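Local structure of laccase (Botrytis aclada, 3SQR) at residues L116-T121 / Q571-D576; Y167-S172 / D177-P182. The protein probably oxidises phenolic substrates and reduces dioxygen to water with its copper ions, thereby serving lignin degradation and the detoxification of lignin-derived products. All coordinates share one frame; numbering follows the deposited sequence.

Interaction 1: L116-T121 / Q571-D576; sequences LEHNGT and QLFAED. With NAG (2-acetamido-2-deoxy-beta-D-glucopyranose), chain B; NAG (2-acetamido-2-deoxy-beta-D-glucopyranose), chain H; NAG (2-acetamido-2-deoxy-beta-D-glucopyranose), chain C.
The carbonyl O of His118 lies at the edge of the Phe573 ring, 3.7 Å from Phe573 CD2, and accepts from Asn119 ND2 and water 2. Asn119 ND2 comes from above the carbonyl plane, 2.8 Å from His118 O; Asn119-Gly120-Thr121 is an N-glycosylation sequon, and this nitrogen is bonded to C1 of the chain B NAG. Water 2 is within bonding range of His118 O and Phe573 O but cannot serve every acceptor around it. Water 1 links His118 ND1, at 3.1 Å, to Leu572 N, at 2.9 Å. The imidazole is sandwiched: its CG, anti to the carbonyl carbon (chi1 -58°), puts the ring beneath Leu572 CD1, a CH-pi contact 3.6 Å from the centroid and 12° off the normal, and Glu117 CB covers the opposite face. Phe573 is flanked by Leu572 CB, near the ring's margin, and on the other face by C4 of the chain B NAG, 3.8 Å above the plane. His118 N donates to O7 of the chain H NAG at 2.9 Å. With no direct hydrogen bond between 116-121 and 571-576, the tail beyond helix 551-567 is held here by apolar contacts, water bridges and sugar.

Interaction 2: Y167-S172 / D177-P182; sequences YHSHFS and DGLFGP. With CU (copper (II) ion), chain F; CU (copper (II) ion), chain E.
Tyr167 and Gly181 form the hydrogen-bonded pair of an antiparallel hairpin, Tyr167 N giving to Gly181 O at 2.8 Å and Gly181 N returning a bond to Tyr167 O at 2.9 Å. Here the packing is tight. The phenol ring, its CG set between the backbone N and the carbonyl carbon (chi1 62°), swings across the neighbouring strand and lies with one face over Gly181 N; its CE1 comes within 3.4 Å of Gly181 C, an approach that the lack of a side chain on Gly181 permits. Pro182 O meets the ring at its edge, in plane. On the other face of the sheet, His168 CB and Phe180 CB touch at 3.7 Å in the non-hydrogen-bonded pair, while the two rings diverge beyond the CB atoms. Ser169 N to Leu179 O, 2.9 Å, is the last rung, and Leu179 CD2 packs alongside Ser169 CB.

Past this rung the segments part. His170 and Phe171 make no contact with 177-182, and Phe171 N instead closes an ST turn onto Ser169 OG, which also bonds Gln174. The His168 ring is fixed in rotation at both ends: ND1 donates almost straight (170°) to Ser169 O at 2.8 Å, in the ring plane, and NE2 binds the chain F copper at 2.0 Å. His170 NE2 binds the chain E copper, so His168-Ser169-His170 is a His-X-His motif sending one histidine to each of two ions, as in the type 3 pair of multicopper oxidases.

Among its neighbours, the hairpin of strands 163-169 and 180-186 stands between strand 123-125, beside 163-169, and strand 100-103, beside 180-186. Tyr167 and Leu179 pack on strand 67-79, Phe180 and Pro182 on strand 195-205, and Ser172 and Asp177 reach helix 210-217.

Interaction 2 falls within the long stretch of chain that separates the two segments of interaction 1, and the centres of the two contacts lie 15 Å apart. They meet through the end of 116-121: Gly120 O is 3.4 Å from Phe171 CE1, and Thr121 OG1 is 3.7 Å from Leu179 CD2. Gln174, in the turn of the hairpin, hydrogen-bonds Asn119, Gly120 and Thr121, tying the glycosylated loop to the copper-bearing hairpin. Only interaction 2 supplies copper ligands. Its two ions lie 4.6 Å apart, consistent with a type 3 pair: His126 and His527 join His168 on the chain F copper, and His468, His525 and a water join His170 on the chain E copper.

Interaction 1: L116-T121 / Q571-D576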
ATOM      1  N   LEU A 116      10.414   6.147 -18.898  1.00 24.99           N
ATOM      2  CA  LEU A 116       9.199   6.326 -19.636  1.00 26.12           C
ATOM      3  C   LEU A 116       9.431   7.571 -20.497  1.00 27.82           C
ATOM      4  O   LEU A 116      10.241   8.431 -20.125  1.00 28.92           O
ATOM      5  CB  LEU A 116       8.021   6.585 -18.709  1.00 25.83           C
ATOM      6  CG  LEU A 116       7.773   5.435 -17.713  1.00 22.88           C
ATOM      7  CD1 LEU A 116       6.691   6.021 -16.743  1.00 24.56           C
ATOM      8  CD2 LEU A 116       7.385   4.119 -18.398  1.00 27.54           C
ATOM      9  N   GLU A 117       8.749   7.622 -21.629  1.00 29.30           N
ATOM     10  CA  GLU A 117       8.846   8.801 -22.473  1.00 31.03           C
ATOM     11  C   GLU A 117       7.812   9.883 -22.155  1.00 29.81           C
ATOM     12  O   GLU A 117       8.102  11.063 -22.323  1.00 31.08           O
ATOM     13  CB  GLU A 117       8.688   8.382 -23.939  1.00 33.10           C
ATOM     14  CG  GLU A 117       9.898   7.647 -24.488  1.00 38.92           C
ATOM     15  CD  GLU A 117      10.084   7.909 -25.975  1.00 48.27           C
ATOM     16  OE1 GLU A 117       9.085   7.786 -26.748  1.00 50.14           O
ATOM     17  OE2 GLU A 117      11.226   8.290 -26.348  1.00 54.71           O
ATOM     18  N   HIS A 118       6.622   9.483 -21.707  1.00 29.57           N
ATOM     19  CA  HIS A 118       5.435  10.375 -21.704  1.00 29.10           C
ATOM     20  C   HIS A 118       4.754  10.558 -20.336  1.00 28.14           C
ATOM     21  O   HIS A 118       3.625  11.027 -20.276  1.00 27.75           O
ATOM     22  CB  HIS A 118       4.411   9.884 -22.751  1.00 29.50           C
ATOM     23  CG  HIS A 118       4.963   9.818 -24.141  1.00 32.66           C
ATOM     24  ND1 HIS A 118       5.652  10.864 -24.715  1.00 36.96           N
ATOM     25  CD2 HIS A 118       4.952   8.824 -25.056  1.00 34.27           C
ATOM     26  CE1 HIS A 118       6.045  10.513 -25.932  1.00 34.23           C
ATOM     27  NE2 HIS A 118       5.630   9.282 -26.167  1.00 37.02           N
ATOM     28  N   ASN A 119       5.399  10.099 -19.255  1.00 27.42           N
ATOM     29  CA  ASN A 119       4.936  10.383 -17.891  1.00 27.30           C
ATOM     30  C   ASN A 119       6.139  10.774 -17.056  1.00 25.55           C
ATOM     31  O   ASN A 119       7.223  10.183 -17.223  1.00 25.66           O
ATOM     32  CB  ASN A 119       4.356   9.135 -17.149  1.00 26.26           C
ATOM     33  CG  ASN A 119       3.019   8.663 -17.591  1.00 29.26           C
ATOM     34  OD1 ASN A 119       2.609   7.625 -17.144  1.00 27.16           O
ATOM     35  ND2 ASN A 119       2.305   9.398 -18.446  1.00 28.39           N
ATOM     36  N   GLY A 120       5.960  11.705 -16.130  1.00 23.59           N
ATOM     37  CA  GLY A 120       6.790  11.785 -14.944  1.00 23.72           C
ATOM     38  C   GLY A 120       6.592  10.480 -14.148  1.00 22.85           C
ATOM     39  O   GLY A 120       5.750   9.684 -14.459  1.00 24.20           O
ATOM     40  N   THR A 121       7.326  10.371 -13.060  1.00 22.81           N
ATOM     41  CA  THR A 121       7.071   9.284 -12.116  1.00 22.72           C
ATOM     42  C   THR A 121       7.610   9.734 -10.754  1.00 23.58           C
ATOM     43  O   THR A 121       8.336  10.674 -10.615  1.00 22.53           O
ATOM     44  CB  THR A 121       7.674   7.983 -12.583  1.00 22.58           C
ATOM     45  OG1 THR A 121       7.079   6.883 -11.834  1.00 21.61           O
ATOM     46  CG2 THR A 121       9.215   7.955 -12.401  1.00 22.86           C
ATOM     47  N   GLN A 571       5.324  18.358 -22.973  1.00 40.10           N
ATOM     48  CA  GLN A 571       4.806  17.036 -22.663  1.00 38.57           C
ATOM     49  C   GLN A 571       3.642  16.661 -23.588  1.00 38.20           C
ATOM     50  O   GLN A 571       2.833  17.527 -24.004  1.00 39.85           O
ATOM     51  CB  GLN A 571       4.342  17.028 -21.203  1.00 38.54           C
ATOM     52  CG  GLN A 571       3.125  17.939 -20.935  1.00 38.44           C
ATOM     53  CD  GLN A 571       2.901  18.273 -19.477  1.00 42.06           C
ATOM     54  OE1 GLN A 571       3.669  17.859 -18.590  1.00 40.34           O
ATOM     55  NE2 GLN A 571       1.806  18.986 -19.215  1.00 39.89           N
ATOM     56  N   LEU A 572       3.532  15.386 -23.915  1.00 36.62           N
ATOM     57  CA  LEU A 572       2.385  14.861 -24.677  1.00 36.47           C
ATOM     58  C   LEU A 572       1.116  14.870 -23.847  1.00 36.70           C
ATOM     59  O   LEU A 572       0.036  14.993 -24.382  1.00 37.57           O
ATOM     60  CB  LEU A 572       2.572  13.415 -25.124  1.00 37.58           C
ATOM     61  CG  LEU A 572       3.507  12.914 -26.205  1.00 40.87           C
ATOM     62  CD1 LEU A 572       2.819  11.667 -26.795  1.00 41.54           C
ATOM     63  CD2 LEU A 572       3.833  13.974 -27.279  1.00 41.69           C
ATOM     64  N   PHE A 573       1.245  14.703 -22.517  1.00 35.35           N
ATOM     65  CA  PHE A 573       0.085  14.601 -21.631  1.00 33.87           C
ATOM     66  C   PHE A 573       0.213  15.460 -20.410  1.00 32.52           C
ATOM     67  O   PHE A 573       1.268  15.493 -19.760  1.00 33.38           O
ATOM     68  CB  PHE A 573      -0.098  13.168 -21.209  1.00 33.76           C
ATOM     69  CG  PHE A 573      -0.207  12.234 -22.337  1.00 33.01           C
ATOM     70  CD1 PHE A 573      -1.352  12.191 -23.115  1.00 34.74           C
ATOM     71  CD2 PHE A 573       0.836  11.378 -22.639  1.00 32.67           C
ATOM     72  CE1 PHE A 573      -1.433  11.295 -24.178  1.00 36.97           C
ATOM     73  CE2 PHE A 573       0.745  10.500 -23.689  1.00 34.59           C
ATOM     74  CZ  PHE A 573      -0.372  10.468 -24.454  1.00 35.10           C
ATOM     75  N   ALA A 574      -0.850  16.204 -20.139  1.00 32.12           N
ATOM     76  CA  ALA A 574      -0.917  17.047 -18.979  1.00 32.42           C
ATOM     77  C   ALA A 574      -1.470  16.163 -17.857  1.00 30.74           C
ATOM     78  O   ALA A 574      -2.091  15.124 -18.118  1.00 32.02           O
ATOM     79  CB  ALA A 574      -1.878  18.223 -19.198  1.00 32.68           C
ATOM     80  N   GLU A 575      -1.268  16.633 -16.643  1.00 31.94           N
ATOM     81  CA  GLU A 575      -1.980  16.152 -15.475  1.00 31.42           C
ATOM     82  C   GLU A 575      -3.478  16.145 -15.750  1.00 31.90           C
ATOM     83  O   GLU A 575      -4.046  17.118 -16.275  1.00 31.98           O
ATOM     84  CB  GLU A 575      -1.710  17.063 -14.260  1.00 31.01           C
ATOM     85  CG  GLU A 575      -2.230  16.521 -12.943  1.00 31.76           C
ATOM     86  CD  GLU A 575      -1.959  17.468 -11.769  1.00 32.85           C
ATOM     87  OE1 GLU A 575      -1.594  18.674 -12.015  1.00 38.00           O
ATOM     88  OE2 GLU A 575      -2.140  17.044 -10.601  1.00 30.82           O
ATOM     89  N   ASP A 576      -4.134  15.044 -15.436  1.00 30.03           N
ATOM     90  CA  ASP A 576      -5.555  14.900 -15.729  1.00 30.67           C
ATOM     91  C   ASP A 576      -6.243  14.161 -14.576  1.00 28.90           C
ATOM     92  O   ASP A 576      -7.272  13.570 -14.732  1.00 30.53           O
ATOM     93  CB  ASP A 576      -5.830  14.309 -17.151  1.00 30.37           C
ATOM     94  CG  ASP A 576      -5.699  12.827 -17.206  1.00 33.21           C
ATOM     95  OD1 ASP A 576      -4.904  12.326 -16.383  1.00 31.91           O
ATOM     96  OD2 ASP A 576      -6.365  12.173 -18.048  1.00 35.18           O
TER
HETATM   97  C1  NAG B   1       1.023   8.968 -18.889  1.00 25.94           C
HETATM   98  C2  NAG B   1      -0.079   9.960 -19.157  1.00 25.75           C
HETATM   99  C3  NAG B   1      -1.406   9.417 -19.661  1.00 29.27           C
HETATM  100  C4  NAG B   1      -1.107   8.569 -20.870  1.00 29.07           C
HETATM  101  C5  NAG B   1       0.033   7.572 -20.555  1.00 29.57           C
HETATM  102  C6  NAG B   1       0.561   6.872 -21.793  1.00 31.91           C
HETATM  103  C7  NAG B   1       0.534  11.895 -17.743  1.00 26.66           C
HETATM  104  C8  NAG B   1       0.058  12.680 -16.546  1.00 28.41           C
HETATM  105  N2  NAG B   1      -0.279  10.873 -18.056  1.00 29.79           N
HETATM  106  O3  NAG B   1      -2.253  10.522 -19.929  1.00 30.85           O
HETATM  107  O4  NAG B   1      -2.202   7.800 -21.271  1.00 27.90           O
HETATM  108  O5  NAG B   1       1.176   8.188 -20.025  1.00 28.31           O
HETATM  109  O6  NAG B   1       1.155   5.657 -21.403  1.00 30.49           O
HETATM  110  O7  NAG B   1       1.553  12.234 -18.335  1.00 30.68           O
HETATM  111  C1  NAG H 548       4.685   3.644 -23.432  1.00 30.06           C
HETATM  112  C2  NAG H 548       4.352   5.100 -23.580  1.00 29.04           C
HETATM  113  C3  NAG H 548       3.121   5.242 -24.442  1.00 30.78           C
HETATM  114  C4  NAG H 548       3.286   4.552 -25.794  1.00 33.00           C
HETATM  115  C5  NAG H 548       3.704   3.122 -25.505  1.00 34.47           C
HETATM  116  C6  NAG H 548       3.922   2.375 -26.827  1.00 40.37           C
HETATM  117  C7  NAG H 548       4.713   6.348 -21.547  1.00 25.63           C
HETATM  118  C8  NAG H 548       4.102   6.712 -20.235  1.00 27.68           C
HETATM  119  N2  NAG H 548       3.973   5.603 -22.276  1.00 29.14           N
HETATM  120  O3  NAG H 548       2.839   6.605 -24.575  1.00 30.06           O
HETATM  121  O4  NAG H 548       2.027   4.544 -26.450  1.00 35.31           O
HETATM  122  O5  NAG H 548       4.914   3.153 -24.756  1.00 35.76           O
HETATM  123  O6  NAG H 548       5.024   2.970 -27.478  1.00 40.24           O
HETATM  124  O7  NAG H 548       5.823   6.735 -21.859  1.00 28.92           O
HETATM  125  C1  NAG C   2      -3.118   8.314 -22.235  1.00 30.29           C
HETATM  126  C2  NAG C   2      -3.749   7.153 -22.955  1.00 30.79           C
HETATM  127  C3  NAG C   2      -4.855   7.624 -23.881  1.00 36.31           C
HETATM  128  C4  NAG C   2      -5.781   8.627 -23.164  1.00 37.18           C
HETATM  129  C5  NAG C   2      -4.981   9.706 -22.485  1.00 35.37           C
HETATM  130  C6  NAG C   2      -5.782  10.768 -21.707  1.00 36.92           C
HETATM  131  C7  NAG C   2      -2.277   5.260 -23.454  1.00 29.88           C
HETATM  132  C8  NAG C   2      -1.228   4.713 -24.401  1.00 31.63           C
HETATM  133  N2  NAG C   2      -2.713   6.467 -23.721  1.00 30.30           N
HETATM  134  O3  NAG C   2      -5.567   6.478 -24.224  1.00 37.28           O
HETATM  135  O4  NAG C   2      -6.672   9.250 -24.084  1.00 39.67           O
HETATM  136  O5  NAG C   2      -4.107   9.033 -21.569  1.00 32.30           O
HETATM  137  O6  NAG C   2      -6.596  10.083 -20.806  1.00 32.29           O
HETATM  138  O7  NAG C   2      -2.727   4.634 -22.531  1.00 32.57           O
HETATM  139  O   HOH W   1       5.750  13.655 -23.444  1.00 31.50           O
HETATM  140  O   HOH W   2       3.300  13.768 -20.469  1.00 32.10           O

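Interaction 2: Y167-S172 / D177-P182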
ATOM      1  N   TYR A 167       6.908  -1.058  -2.644  1.00 20.32           N
ATOM      2  CA  TYR A 167       7.186   0.299  -3.165  1.00 20.48           C
ATOM      3  C   TYR A 167       6.393   0.413  -4.427  1.00 21.08           C
ATOM      4  O   TYR A 167       6.186  -0.580  -5.150  1.00 20.14           O
ATOM      5  CB  TYR A 167       8.674   0.535  -3.390  1.00 20.25           C
ATOM      6  CG  TYR A 167       9.321  -0.363  -4.399  1.00 20.67           C
ATOM      7  CD1 TYR A 167       9.703  -1.634  -4.097  1.00 22.35           C
ATOM      8  CD2 TYR A 167       9.601   0.097  -5.688  1.00 19.34           C
ATOM      9  CE1 TYR A 167      10.336  -2.456  -5.055  1.00 22.09           C
ATOM     10  CE2 TYR A 167      10.217  -0.704  -6.626  1.00 21.63           C
ATOM     11  CZ  TYR A 167      10.569  -1.998  -6.307  1.00 23.83           C
ATOM     12  OH  TYR A 167      11.142  -2.760  -7.256  1.00 24.83           O
ATOM     13  N   HIS A 168       5.977   1.645  -4.774  1.00 20.13           N
ATOM     14  CA  HIS A 168       5.175   1.764  -5.952  1.00 20.10           C
ATOM     15  C   HIS A 168       5.176   3.173  -6.430  1.00 20.27           C
ATOM     16  O   HIS A 168       5.399   4.073  -5.672  1.00 21.43           O
ATOM     17  CB  HIS A 168       3.744   1.314  -5.736  1.00 19.57           C
ATOM     18  CG  HIS A 168       3.003   2.025  -4.629  1.00 19.47           C
ATOM     19  ND1 HIS A 168       2.330   3.216  -4.815  1.00 21.29           N
ATOM     20  CD2 HIS A 168       2.744   1.642  -3.358  1.00 22.12           C
ATOM     21  CE1 HIS A 168       1.740   3.559  -3.674  1.00 24.74           C
ATOM     22  NE2 HIS A 168       1.948   2.595  -2.783  1.00 22.62           N
ATOM     23  N   SER A 169       4.882   3.351  -7.688  1.00 20.84           N
ATOM     24  CA  SER A 169       4.696   4.743  -8.127  1.00 21.48           C
ATOM     25  C   SER A 169       3.538   5.375  -7.394  1.00 20.82           C
ATOM     26  O   SER A 169       2.519   4.735  -7.165  1.00 23.13           O
ATOM     27  CB  SER A 169       4.437   4.823  -9.618  1.00 22.58           C
ATOM     28  OG  SER A 169       4.094   6.171  -9.952  1.00 22.92           O
ATOM     29  N   HIS A 170       3.711   6.649  -7.015  1.00 20.78           N
ATOM     30  CA  HIS A 170       2.638   7.390  -6.446  1.00 21.67           C
ATOM     31  C   HIS A 170       2.273   8.524  -7.438  1.00 21.70           C
ATOM     32  O   HIS A 170       1.580   9.457  -7.097  1.00 22.44           O
ATOM     33  CB  HIS A 170       3.032   7.946  -5.101  1.00 22.57           C
ATOM     34  CG  HIS A 170       1.930   7.968  -4.103  1.00 21.75           C
ATOM     35  ND1 HIS A 170       0.748   8.614  -4.316  1.00 22.32           N
ATOM     36  CD2 HIS A 170       1.811   7.375  -2.877  1.00 23.16           C
ATOM     37  CE1 HIS A 170      -0.027   8.485  -3.255  1.00 25.13           C
ATOM     38  NE2 HIS A 170       0.580   7.709  -2.375  1.00 22.98           N
ATOM     39  N   PHE A 171       2.612   8.331  -8.696  1.00 22.94           N
ATOM     40  CA  PHE A 171       2.341   9.298  -9.750  1.00 23.30           C
ATOM     41  C   PHE A 171       1.146   8.779 -10.525  1.00 23.31           C
ATOM     42  O   PHE A 171       1.210   7.761 -11.270  1.00 22.84           O
ATOM     43  CB  PHE A 171       3.553   9.440 -10.638  1.00 23.15           C
ATOM     44  CG  PHE A 171       3.369  10.394 -11.774  1.00 24.11           C
ATOM     45  CD1 PHE A 171       2.756   9.964 -12.927  1.00 27.49           C
ATOM     46  CD2 PHE A 171       3.849  11.661 -11.679  1.00 26.07           C
ATOM     47  CE1 PHE A 171       2.607  10.820 -14.004  1.00 28.65           C
ATOM     48  CE2 PHE A 171       3.713  12.562 -12.747  1.00 23.79           C
ATOM     49  CZ  PHE A 171       3.068  12.125 -13.899  1.00 24.35           C
ATOM     50  N   SER A 172       0.002   9.384 -10.240  1.00 24.63           N
ATOM     51  CA  SER A 172      -1.216   9.044 -10.950  1.00 25.12           C
ATOM     52  C   SER A 172      -1.457   7.515 -10.891  1.00 26.62           C
ATOM     53  O   SER A 172      -1.234   6.912  -9.813  1.00 27.19           O
ATOM     54  CB  SER A 172      -1.215   9.671 -12.396  1.00 26.01           C
ATOM     55  OG  SER A 172      -2.414   9.310 -13.096  1.00 27.25           O
ATOM     56  N   ASP A 177      -0.531  -0.212 -13.696  1.00 25.61           N
ATOM     57  CA  ASP A 177       0.049  -0.787 -14.896  1.00 23.73           C
ATOM     58  C   ASP A 177       1.291  -1.617 -14.554  1.00 24.61           C
ATOM     59  O   ASP A 177       2.056  -1.985 -15.429  1.00 24.05           O
ATOM     60  CB  ASP A 177       0.366   0.287 -15.900  1.00 24.03           C
ATOM     61  CG  ASP A 177      -0.842   0.677 -16.777  1.00 21.05           C
ATOM     62  OD1 ASP A 177      -1.931   0.043 -16.662  1.00 25.76           O
ATOM     63  OD2 ASP A 177      -0.623   1.577 -17.659  1.00 27.84           O
ATOM     64  N   GLY A 178       1.479  -1.903 -13.280  1.00 24.14           N
ATOM     65  CA  GLY A 178       2.517  -2.822 -12.817  1.00 22.80           C
ATOM     66  C   GLY A 178       3.694  -2.190 -12.093  1.00 22.50           C
ATOM     67  O   GLY A 178       4.646  -2.918 -11.779  1.00 22.12           O
ATOM     68  N   LEU A 179       3.652  -0.862 -11.847  1.00 22.52           N
ATOM     69  CA  LEU A 179       4.770  -0.100 -11.319  1.00 20.15           C
ATOM     70  C   LEU A 179       4.860  -0.197  -9.763  1.00 21.54           C
ATOM     71  O   LEU A 179       4.603   0.757  -9.011  1.00 21.00           O
ATOM     72  CB  LEU A 179       4.767   1.335 -11.823  1.00 22.54           C
ATOM     73  CG  LEU A 179       6.070   2.078 -11.712  1.00 18.67           C
ATOM     74  CD1 LEU A 179       7.309   1.302 -12.281  1.00 18.39           C
ATOM     75  CD2 LEU A 179       5.937   3.445 -12.500  1.00 19.68           C
ATOM     76  N   PHE A 180       5.142  -1.401  -9.326  1.00 20.70           N
ATOM     77  CA  PHE A 180       5.290  -1.725  -7.892  1.00 21.21           C
ATOM     78  C   PHE A 180       6.215  -2.920  -7.701  1.00 22.63           C
ATOM     79  O   PHE A 180       6.455  -3.659  -8.635  1.00 21.79           O
ATOM     80  CB  PHE A 180       3.907  -2.046  -7.274  1.00 21.34           C
ATOM     81  CG  PHE A 180       3.292  -3.308  -7.783  1.00 21.36           C
ATOM     82  CD1 PHE A 180       3.579  -4.528  -7.169  1.00 22.03           C
ATOM     83  CD2 PHE A 180       2.452  -3.315  -8.864  1.00 24.18           C
ATOM     84  CE1 PHE A 180       3.046  -5.738  -7.632  1.00 23.58           C
ATOM     85  CE2 PHE A 180       1.874  -4.534  -9.303  1.00 23.63           C
ATOM     86  CZ  PHE A 180       2.204  -5.727  -8.719  1.00 23.90           C
ATOM     87  N   GLY A 181       6.729  -3.093  -6.507  1.00 21.01           N
ATOM     88  CA  GLY A 181       7.583  -4.230  -6.175  1.00 21.90           C
ATOM     89  C   GLY A 181       7.572  -4.420  -4.692  1.00 20.55           C
ATOM     90  O   GLY A 181       6.992  -3.586  -3.949  1.00 21.31           O
ATOM     91  N   PRO A 182       8.131  -5.543  -4.232  1.00 19.55           N
ATOM     92  CA  PRO A 182       8.133  -5.821  -2.816  1.00 19.18           C
ATOM     93  C   PRO A 182       9.305  -5.127  -2.126  1.00 17.74           C
ATOM     94  O   PRO A 182      10.398  -5.047  -2.675  1.00 18.97           O
ATOM     95  CB  PRO A 182       8.302  -7.332  -2.768  1.00 18.61           C
ATOM     96  CG  PRO A 182       9.070  -7.703  -3.995  1.00 20.77           C
ATOM     97  CD  PRO A 182       8.719  -6.619  -5.038  1.00 19.28           C
TER
HETATM   98 CU    CU F 546       0.852   2.564  -1.111  0.80 27.45          CU
HETATM   99 CU    CU E 545      -0.037   7.037  -0.530  0.80 27.37          CU
HETATM  100  O   HOH W   3       0.263   5.126  -1.319  1.00 31.17           O